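Local coordinates for cyclic di-GMP receptor atypical PilZ domain-containing protein (Xanthomonas campestris pv. campestris, PDB 3PH1) that self-assembles into a tetramer through an unusual helical bundle, belongs to the atypical PilZ family, and may act as a cyclic di-GMP receptor, at the interface of chains A and B. Coordinates in Å, arbitrary orientation; residue numbers count along the deposited sequence, not the author numbering. Chains: chain A/B, Putative uncharacterized protein.

Contact 1 and contact 2 lie about 12 Å apart, measured between the centres of their C-alpha atoms, and both use helix 72-95 of chain A. Contact 2 takes A:Ala79, A:Asp82 and A:Leu83; contact 1 continues along the same helix with A:Leu87, A:Ile88, A:Arg90 and A:Leu91. Chain B answers with different elements: helix 42-54 in contact 2, and helix 72-93 plus the loop residues B:Pro136 and B:Glu137 in contact 1. One long helix thus meets several segments of its neighbour, consistent with the helical bundle that assembles this tetramer.

Contact 1: the interface of chains A and B. Residues chain A 87-88, 90-91; chain B 88, 92, 136-137.
A:Leu87 and B:Val92, with about 45 Å² of surface hidden on each, form the apolar centre where helix 72-95 of chain A meets helix 72-93 of chain B and the loop carrying B:Pro136 and B:Glu137, probably part of the helical bundle of the PilZ tetramer. A:Leu87 CD2 lies 4.0 Å from B:Val92 CG2. The two branches of A:Leu87 divide the work. A:Leu87 CD1 points towards B:Ile88 CG2 at 3.8 Å, while A:Leu87 CD2 reaches B:Pro136 CG at 3.7 Å, A:Leu87 and B:Pro136 crossing at about a right angle. Close packing is evident at the root of the leucine, where A:Leu87 CB lies 3.4 Å from B:Ile88 CD1. That methyl reaches the A:Leu87 and A:Ile88 backbone because B:Ile88 CG1 is anti to its own N (chi1 -154°) and the chain then turns at chi2.

B:Val92 spreads its two methyls along helix 72-95: CG2 faces the A:Leu87 carbonyl oxygen, and CG1 packs on CD of A:Arg90 at 3.7 Å. The arginine continues past the valine, bends at chi3 and presents NE and NH1 side-on to the B:Glu137 carboxylate, giving a salt bridge with one nitrogen for each oxygen. The A:Arg90 NE to B:Glu137 OE2 bond is 3.0 Å and nearly straight (165° at H). Both oxygens are approached from above the carboxylate plane, which is turned 50° from the guanidinium. The second bond, from A:Arg90 NH1 to B:Glu137 OE1, measures 2.8 Å.

Contact 2: the interface of chains A and B. Residues chain A 79, 82-83; chain B 47, 51.
The A:Asp82 carboxylate has the B:Thr47 CG2 methyl over one face, 3.5 Å from A:Asp82 CG, and the B:Ser51 hydroxyl beside its CB-OD1 flank. The contact is a helix-to-helix packing in this atypical PilZ protein, beside or within the bundle: helix 72-95 of chain A lies against helix 42-54 of chain B. The methyl stands over the CG-OD1 side of the face, B:Thr47 CG2 being 3.4 Å from A:Asp82 OD1, and the two side chains cross at about a right angle. B:Thr47 brings this carbon forward by setting CG2 anti to its own backbone N, which leaves the hydroxyl OG1 beside that N; the threonine therefore meets the acid through its apolar branch.

B:Ser51 OG lies 3.3 Å from A:Asp82 OD1, a contact and not a hydrogen bond, and is equally near the aspartate CB. B:Ser51 OG also lies 3.1 Å from the carbonyl O of B:Thr47, one helical turn earlier, in a weak hydrogen bond. A chi1 of -76° puts OG beside the backbone N and anti to the carbonyl carbon, where it can reach back to that carbonyl. B:Ser51 CB packs at 4.0 Å on A:Leu83 CD2 and beside the A:Ala79 carbonyl oxygen. A:Ala79, one turn before A:Leu83, fits its methyl CB against the serine backbone, 4.0 Å from CA of B:Ser51.

Contact 1: the interface of chains A and B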
ATOM      1  N   LEU A  87      -4.964   6.615   2.335  1.00 27.68           N
ATOM      2  CA  LEU A  87      -5.239   6.138   0.979  1.00 28.95           C
ATOM      3  C   LEU A  87      -5.409   4.621   0.898  1.00 29.24           C
ATOM      4  O   LEU A  87      -6.389   4.134   0.344  1.00 27.68           O
ATOM      5  CB  LEU A  87      -4.131   6.608   0.029  1.00 30.80           C
ATOM      6  CG  LEU A  87      -4.239   8.097  -0.339  1.00 31.13           C
ATOM      7  CD1 LEU A  87      -2.931   8.599  -0.904  1.00 30.30           C
ATOM      8  CD2 LEU A  87      -5.380   8.290  -1.332  1.00 29.99           C
ATOM      9  N   ILE A  88      -4.468   3.870   1.459  1.00 30.72           N
ATOM     10  CA  ILE A  88      -4.584   2.421   1.417  1.00 30.45           C
ATOM     11  C   ILE A  88      -5.839   1.991   2.170  1.00 29.02           C
ATOM     12  O   ILE A  88      -6.498   1.031   1.793  1.00 25.71           O
ATOM     13  CB  ILE A  88      -3.344   1.722   2.011  1.00 31.82           C
ATOM     14  CG1 ILE A  88      -3.573   0.217   2.024  1.00 35.25           C
ATOM     15  CG2 ILE A  88      -3.077   2.215   3.416  1.00 35.53           C
ATOM     16  CD1 ILE A  88      -2.373  -0.568   2.486  1.00 41.27           C
ATOM     17  N   ARG A  90      -8.616   3.649   2.331  1.00 31.83           N
ATOM     18  CA  ARG A  90      -9.719   3.925   1.417  1.00 33.15           C
ATOM     19  C   ARG A  90      -9.845   2.821   0.364  1.00 33.97           C
ATOM     20  O   ARG A  90     -10.952   2.382   0.055  1.00 33.13           O
ATOM     21  CB  ARG A  90      -9.506   5.276   0.727  1.00 31.96           C
ATOM     22  CG  ARG A  90     -10.650   5.707  -0.181  1.00 33.02           C
ATOM     23  CD  ARG A  90     -10.426   7.120  -0.693  1.00 34.24           C
ATOM     24  NE  ARG A  90     -10.345   8.075   0.411  1.00 34.95           N
ATOM     25  CZ  ARG A  90     -11.385   8.466   1.144  1.00 36.96           C
ATOM     26  NH1 ARG A  90     -11.213   9.334   2.134  1.00 36.67           N
ATOM     27  NH2 ARG A  90     -12.601   8.005   0.878  1.00 33.84           N
ATOM     28  N   LEU A  91      -8.704   2.377  -0.172  1.00 34.26           N
ATOM     29  CA  LEU A  91      -8.667   1.328  -1.196  1.00 35.05           C
ATOM     30  C   LEU A  91      -9.231   0.029  -0.641  1.00 34.37           C
ATOM     31  O   LEU A  91     -10.027  -0.646  -1.299  1.00 35.60           O
ATOM     32  CB  LEU A  91      -7.228   1.100  -1.665  1.00 38.37           C
ATOM     33  CG  LEU A  91      -7.002   0.646  -3.110  1.00 42.15           C
ATOM     34  CD1 LEU A  91      -5.505   0.485  -3.357  1.00 42.86           C
ATOM     35  CD2 LEU A  91      -7.730  -0.659  -3.375  1.00 43.39           C
TER
ATOM     36  N   ILE B  88      -0.122   4.267  -4.685  1.00 31.28           N
ATOM     37  CA  ILE B  88      -1.375   4.109  -3.984  1.00 33.34           C
ATOM     38  C   ILE B  88      -2.324   5.254  -4.354  1.00 34.01           C
ATOM     39  O   ILE B  88      -3.526   5.047  -4.519  1.00 33.87           O
ATOM     40  CB  ILE B  88      -1.129   4.034  -2.440  1.00 33.76           C
ATOM     41  CG1 ILE B  88      -2.263   3.262  -1.772  1.00 35.58           C
ATOM     42  CG2 ILE B  88      -0.981   5.430  -1.845  1.00 29.22           C
ATOM     43  CD1 ILE B  88      -3.637   3.885  -1.964  1.00 40.47           C
ATOM     44  N   VAL B  92      -6.291   4.433  -6.111  1.00 45.45           N
ATOM     45  CA  VAL B  92      -7.551   4.911  -5.558  1.00 48.36           C
ATOM     46  C   VAL B  92      -8.284   5.716  -6.633  1.00 50.37           C
ATOM     47  O   VAL B  92      -9.402   5.384  -7.019  1.00 50.44           O
ATOM     48  CB  VAL B  92      -7.307   5.810  -4.313  1.00 48.07           C
ATOM     49  CG1 VAL B  92      -8.621   6.380  -3.815  1.00 48.16           C
ATOM     50  CG2 VAL B  92      -6.639   4.996  -3.205  1.00 46.94           C
ATOM     51  N   PRO B 136      -6.049  11.819  -4.085  1.00 51.32           N
ATOM     52  CA  PRO B 136      -7.484  11.523  -4.097  1.00 49.48           C
ATOM     53  C   PRO B 136      -8.142  11.241  -2.742  1.00 46.88           C
ATOM     54  O   PRO B 136      -9.241  10.685  -2.691  1.00 46.72           O
ATOM     55  CB  PRO B 136      -7.567  10.329  -5.034  1.00 48.76           C
ATOM     56  CG  PRO B 136      -6.316   9.575  -4.675  1.00 49.88           C
ATOM     57  CD  PRO B 136      -5.270  10.669  -4.579  1.00 50.83           C
ATOM     58  N   GLU B 137      -7.484  11.619  -1.652  1.00 44.51           N
ATOM     59  CA  GLU B 137      -8.047  11.381  -0.328  1.00 43.63           C
ATOM     60  C   GLU B 137      -9.172  12.374  -0.057  1.00 43.30           C
ATOM     61  O   GLU B 137      -9.015  13.573  -0.291  1.00 44.27           O
ATOM     62  CB  GLU B 137      -6.966  11.510   0.748  1.00 42.73           C
ATOM     63  CG  GLU B 137      -7.477  11.259   2.163  1.00 41.28           C
ATOM     64  CD  GLU B 137      -8.020   9.858   2.358  1.00 40.99           C
ATOM     65  OE1 GLU B 137      -8.749   9.644   3.354  1.00 40.16           O
ATOM     66  OE2 GLU B 137      -7.711   8.971   1.526  1.00 38.93           O
TER

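Contact 2: the interface of chains A and B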
ATOM      1  N   ALA A  79       4.185  12.886   7.622  1.00 32.42           N
ATOM      2  CA  ALA A  79       2.954  13.339   6.998  1.00 30.41           C
ATOM      3  C   ALA A  79       2.603  12.402   5.852  1.00 29.54           C
ATOM      4  O   ALA A  79       1.462  11.952   5.737  1.00 29.25           O
ATOM      5  CB  ALA A  79       3.120  14.761   6.487  1.00 31.67           C
ATOM      6  N   ASP A  82       0.978   9.346   7.007  1.00 27.84           N
ATOM      7  CA  ASP A  82      -0.432   9.561   7.326  1.00 27.91           C
ATOM      8  C   ASP A  82      -1.256   9.458   6.048  1.00 26.48           C
ATOM      9  O   ASP A  82      -2.306   8.816   6.020  1.00 25.70           O
ATOM     10  CB  ASP A  82      -0.636  10.944   7.958  1.00 27.71           C
ATOM     11  CG  ASP A  82      -0.204  10.989   9.415  1.00 32.04           C
ATOM     12  OD1 ASP A  82       0.030  12.100   9.943  1.00 35.68           O
ATOM     13  OD2 ASP A  82      -0.108   9.913  10.043  1.00 30.81           O
ATOM     14  N   LEU A  83      -0.763  10.090   4.989  1.00 25.12           N
ATOM     15  CA  LEU A  83      -1.442  10.063   3.702  1.00 24.84           C
ATOM     16  C   LEU A  83      -1.525   8.642   3.138  1.00 23.66           C
ATOM     17  O   LEU A  83      -2.587   8.199   2.732  1.00 22.47           O
ATOM     18  CB  LEU A  83      -0.712  10.986   2.721  1.00 23.00           C
ATOM     19  CG  LEU A  83      -0.783  12.466   3.120  1.00 25.57           C
ATOM     20  CD1 LEU A  83       0.097  13.316   2.198  1.00 27.31           C
ATOM     21  CD2 LEU A  83      -2.237  12.928   3.063  1.00 25.48           C
TER
ATOM     22  N   THR B  47      -5.917  15.184  10.728  1.00 29.94           N
ATOM     23  CA  THR B  47      -4.700  14.553  10.218  1.00 29.89           C
ATOM     24  C   THR B  47      -4.565  14.788   8.721  1.00 29.64           C
ATOM     25  O   THR B  47      -3.502  15.181   8.245  1.00 31.04           O
ATOM     26  CB  THR B  47      -4.680  13.025  10.482  1.00 32.24           C
ATOM     27  OG1 THR B  47      -4.812  12.776  11.889  1.00 30.39           O
ATOM     28  CG2 THR B  47      -3.358  12.410   9.980  1.00 29.96           C
ATOM     29  N   SER B  51      -1.527  17.076   7.184  1.00 36.47           N
ATOM     30  CA  SER B  51      -0.582  16.327   6.376  1.00 38.49           C
ATOM     31  C   SER B  51      -0.446  16.885   4.968  1.00 39.56           C
ATOM     32  O   SER B  51       0.661  16.950   4.426  1.00 39.52           O
ATOM     33  CB  SER B  51      -0.975  14.854   6.341  1.00 37.24           C
ATOM     34  OG  SER B  51      -0.627  14.253   7.569  1.00 38.48           O
TER